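Local coordinates for protein terminal uridylyltransferase 1 (Trypanosoma brucei, PDB 5HZD) that adds uridines to the 3'-hydroxyl of guide RNAs, ribosomal RNAs and some mRNAs, using UTP, during mitochondrial RNA processing and editing, at residues A196-A207 / T236-T247. Numbering follows the deposited sequence.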
# COMPACT_ATOMS: atom_id res chain seq x y z
N ALA A 196 -21.20 15.84 12.12
CA ALA A 196 -19.83 15.36 11.95
C ALA A 196 -18.78 16.45 12.16
O ALA A 196 -17.62 16.15 12.49
CB ALA A 196 -19.67 14.73 10.58
N ARG A 197 -19.16 17.71 11.98
CA ARG A 197 -18.22 18.80 12.23
C ARG A 197 -18.53 19.52 13.53
O ARG A 197 -18.12 20.66 13.73
CB ARG A 197 -18.12 19.78 11.06
CG ARG A 197 -19.44 20.32 10.55
CD ARG A 197 -19.25 20.96 9.17
NE ARG A 197 -20.53 21.31 8.57
CZ ARG A 197 -21.18 22.45 8.81
NH1 ARG A 197 -20.66 23.35 9.64
NH2 ARG A 197 -22.34 22.69 8.23
N SER A 198 -19.22 18.83 14.43
CA SER A 198 -19.48 19.36 15.77
C SER A 198 -18.78 18.55 16.85
O SER A 198 -18.60 17.33 16.72
CB SER A 198 -20.97 19.36 16.07
OG SER A 198 -21.66 20.13 15.08
N ILE A 199 -18.40 19.23 17.93
CA ILE A 199 -17.72 18.58 19.05
C ILE A 199 -18.35 19.04 20.36
O ILE A 199 -19.11 20.01 20.40
CB ILE A 199 -16.22 18.93 19.08
CG1 ILE A 199 -16.03 20.44 19.20
CG2 ILE A 199 -15.51 18.38 17.83
CD1 ILE A 199 -14.58 20.88 19.19
N ARG A 200 -18.02 18.36 21.44
CA ARG A 200 -18.56 18.67 22.74
C ARG A 200 -17.43 18.68 23.75
O ARG A 200 -16.67 17.72 23.83
CB ARG A 200 -19.51 17.56 23.15
CG ARG A 200 -20.60 18.02 24.04
CD ARG A 200 -21.95 17.89 23.33
NE ARG A 200 -22.11 16.58 22.71
CZ ARG A 200 -22.28 15.44 23.39
NH1 ARG A 200 -22.30 15.45 24.72
NH2 ARG A 200 -22.43 14.30 22.73
N PHE A 201 -17.35 19.74 24.54
CA PHE A 201 -16.45 19.73 25.68
C PHE A 201 -17.24 19.43 26.95
O PHE A 201 -18.16 20.18 27.27
CB PHE A 201 -15.79 21.09 25.80
CG PHE A 201 -14.91 21.46 24.64
CD1 PHE A 201 -15.44 22.05 23.50
CD2 PHE A 201 -13.53 21.24 24.71
CE1 PHE A 201 -14.62 22.38 22.43
CE2 PHE A 201 -12.71 21.58 23.65
CZ PHE A 201 -13.25 22.15 22.50
N ILE A 202 -16.88 18.38 27.69
CA ILE A 202 -17.48 18.14 29.00
C ILE A 202 -16.52 18.66 30.06
O ILE A 202 -15.34 18.26 30.06
CB ILE A 202 -17.71 16.64 29.26
CG1 ILE A 202 -18.61 16.07 28.15
CG2 ILE A 202 -18.28 16.40 30.63
CD1 ILE A 202 -19.85 16.82 27.96
N LEU A 203 -17.00 19.52 30.94
CA LEU A 203 -16.17 20.10 31.99
C LEU A 203 -16.39 19.37 33.29
O LEU A 203 -17.48 18.86 33.55
CB LEU A 203 -16.50 21.59 32.18
CG LEU A 203 -16.01 22.55 31.09
CD1 LEU A 203 -16.75 22.36 29.74
CD2 LEU A 203 -16.16 23.98 31.59
N ASN A 204 -15.37 19.38 34.16
CA ASN A 204 -15.51 18.71 35.45
C ASN A 204 -16.21 19.52 36.56
O ASN A 204 -16.29 19.09 37.71
CB ASN A 204 -14.14 18.17 35.92
CG ASN A 204 -13.19 19.28 36.29
OD1 ASN A 204 -13.45 20.44 35.97
ND2 ASN A 204 -12.10 18.94 36.96
N GLY A 205 -16.72 20.70 36.21
CA GLY A 205 -17.48 21.51 37.12
C GLY A 205 -18.07 22.63 36.29
O GLY A 205 -17.83 22.68 35.09
N PRO A 206 -18.84 23.51 36.92
CA PRO A 206 -19.47 24.61 36.19
C PRO A 206 -18.45 25.71 35.87
O PRO A 206 -17.61 26.03 36.72
CB PRO A 206 -20.52 25.12 37.18
CG PRO A 206 -20.01 24.72 38.52
CD PRO A 206 -19.28 23.42 38.31
N ALA A 207 -18.54 26.27 34.66
CA ALA A 207 -17.66 27.34 34.22
C ALA A 207 -18.26 28.69 34.60
O ALA A 207 -19.46 28.90 34.42
CB ALA A 207 -17.49 27.27 32.70
N THR A 236 -26.30 24.09 32.89
CA THR A 236 -25.44 24.01 34.06
C THR A 236 -24.01 24.51 33.81
O THR A 236 -23.16 24.46 34.72
CB THR A 236 -25.38 22.57 34.61
OG1 THR A 236 -25.31 21.65 33.51
CG2 THR A 236 -26.61 22.26 35.43
N SER A 237 -23.75 25.01 32.60
CA SER A 237 -22.45 25.57 32.23
C SER A 237 -21.32 24.58 32.39
O SER A 237 -20.19 24.98 32.74
CB SER A 237 -22.14 26.83 33.05
OG SER A 237 -23.02 27.89 32.72
N ASP A 238 -21.59 23.30 32.16
CA ASP A 238 -20.53 22.29 32.26
C ASP A 238 -20.38 21.45 31.00
O ASP A 238 -19.69 20.43 30.98
CB ASP A 238 -20.68 21.41 33.52
CG ASP A 238 -22.06 20.78 33.65
OD1 ASP A 238 -22.85 20.82 32.68
OD2 ASP A 238 -22.35 20.22 34.74
N MET A 239 -21.01 21.91 29.93
CA MET A 239 -20.78 21.34 28.63
C MET A 239 -20.90 22.43 27.60
O MET A 239 -21.86 23.19 27.60
CB MET A 239 -21.79 20.22 28.34
CG MET A 239 -21.62 19.67 26.95
SD MET A 239 -22.86 18.43 26.58
CE MET A 239 -24.36 19.40 26.79
N MET A 240 -19.91 22.52 26.72
CA MET A 240 -19.97 23.46 25.61
C MET A 240 -19.92 22.68 24.32
O MET A 240 -19.06 21.83 24.12
CB MET A 240 -18.80 24.45 25.63
CG MET A 240 -18.97 25.60 24.60
SD MET A 240 -17.50 26.62 24.38
CE MET A 240 -16.59 25.67 23.16
N SER A 241 -20.84 22.97 23.41
CA SER A 241 -20.80 22.34 22.10
C SER A 241 -20.37 23.38 21.07
O SER A 241 -20.59 24.57 21.26
CB SER A 241 -22.17 21.81 21.71
OG SER A 241 -22.68 20.93 22.70
N ALA A 242 -19.76 22.93 19.99
CA ALA A 242 -19.31 23.84 18.95
C ALA A 242 -19.46 23.17 17.60
O ALA A 242 -19.08 22.00 17.43
CB ALA A 242 -17.86 24.24 19.17
N THR A 243 -20.00 23.92 16.65
CA THR A 243 -20.03 23.50 15.26
C THR A 243 -19.00 24.30 14.49
O THR A 243 -18.99 25.53 14.53
CB THR A 243 -21.41 23.72 14.65
OG1 THR A 243 -22.36 22.90 15.33
CG2 THR A 243 -21.40 23.33 13.17
N LEU A 244 -18.12 23.60 13.80
CA LEU A 244 -17.02 24.23 13.10
C LEU A 244 -17.35 24.21 11.62
O LEU A 244 -18.27 23.52 11.21
CB LEU A 244 -15.71 23.47 13.37
CG LEU A 244 -15.20 23.53 14.82
CD1 LEU A 244 -15.26 24.95 15.37
CD2 LEU A 244 -15.93 22.57 15.74
N GLU A 245 -16.57 24.94 10.82
CA GLU A 245 -16.90 25.11 9.40
C GLU A 245 -16.66 23.85 8.57
O GLU A 245 -17.20 23.70 7.47
CB GLU A 245 -16.10 26.28 8.81
CG GLU A 245 -14.61 26.03 8.71
CD GLU A 245 -13.84 27.26 8.24
OE1 GLU A 245 -12.60 27.30 8.45
OE2 GLU A 245 -14.47 28.17 7.67
N SER A 246 -15.85 22.94 9.11
CA SER A 246 -15.49 21.72 8.39
C SER A 246 -15.12 20.64 9.39
O SER A 246 -14.92 20.93 10.57
CB SER A 246 -14.31 21.97 7.46
OG SER A 246 -13.12 22.14 8.20
N THR A 247 -15.05 19.40 8.93
CA THR A 247 -14.59 18.31 9.79
C THR A 247 -13.14 18.49 10.20
O THR A 247 -12.74 18.06 11.28
CB THR A 247 -14.75 16.94 9.09
OG1 THR A 247 -14.21 17.03 7.77
CG2 THR A 247 -16.22 16.56 9.00
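Met239 lies between Arg200 and Ile202 on one face of an antiparallel strand pair, its CG 3.5 Å from Ile202 CD1 and its sulfur against the CG and CD methylenes of Arg200. The turn of the arginine at chi2 (114°) puts CD 3.2 Å from Ser241 OG, and a further bend at chi3 swings NH1 back to a weak hydrogen bond with Met239 SD at the guanidinium edge; NH2 is held by Ala272 O. Farther along this face Thr243 OG1 donates to Ser198 OG over 2.9 Å, while Ser198 OG also bonds Val194 O.

The other face is apolar. Phe201 and Met240 run alongside each other, the methyl CE of Met240 3.8 Å from Phe201 CD1, and Ile199 CG1 packs on Ala242 CB and Leu244 CD2. Paired backbone bonds join Ile199 to Ala242 and Phe201 to Met240. Beyond the strands, Ala207 N reaches Ser237 O (2.8 Å). At the opposite end Arg197 stretches its straight methylene chain past the partner backbone, and its NH1 bonds Leu244 O (2.9 Å) within the guanidinium plane, though 24° off the plane of the Leu244 carbonyl; Gln229 OE1 also bonds that nitrogen.

These are the central strands of a four-stranded antiparallel sheet, separate from the five-stranded palm sheet and inserted in sequence between palm strands 174-177 and 285-288. The contact's centre lies about 37 Å from that of the chain. Strand 228-233 flanks 239-244 and strand 267-271 flanks 198-203, while helices 209-223 and 247-254 pack on the apolar face, the first against Phe201 and Met240, the second against Ile199 and Leu244.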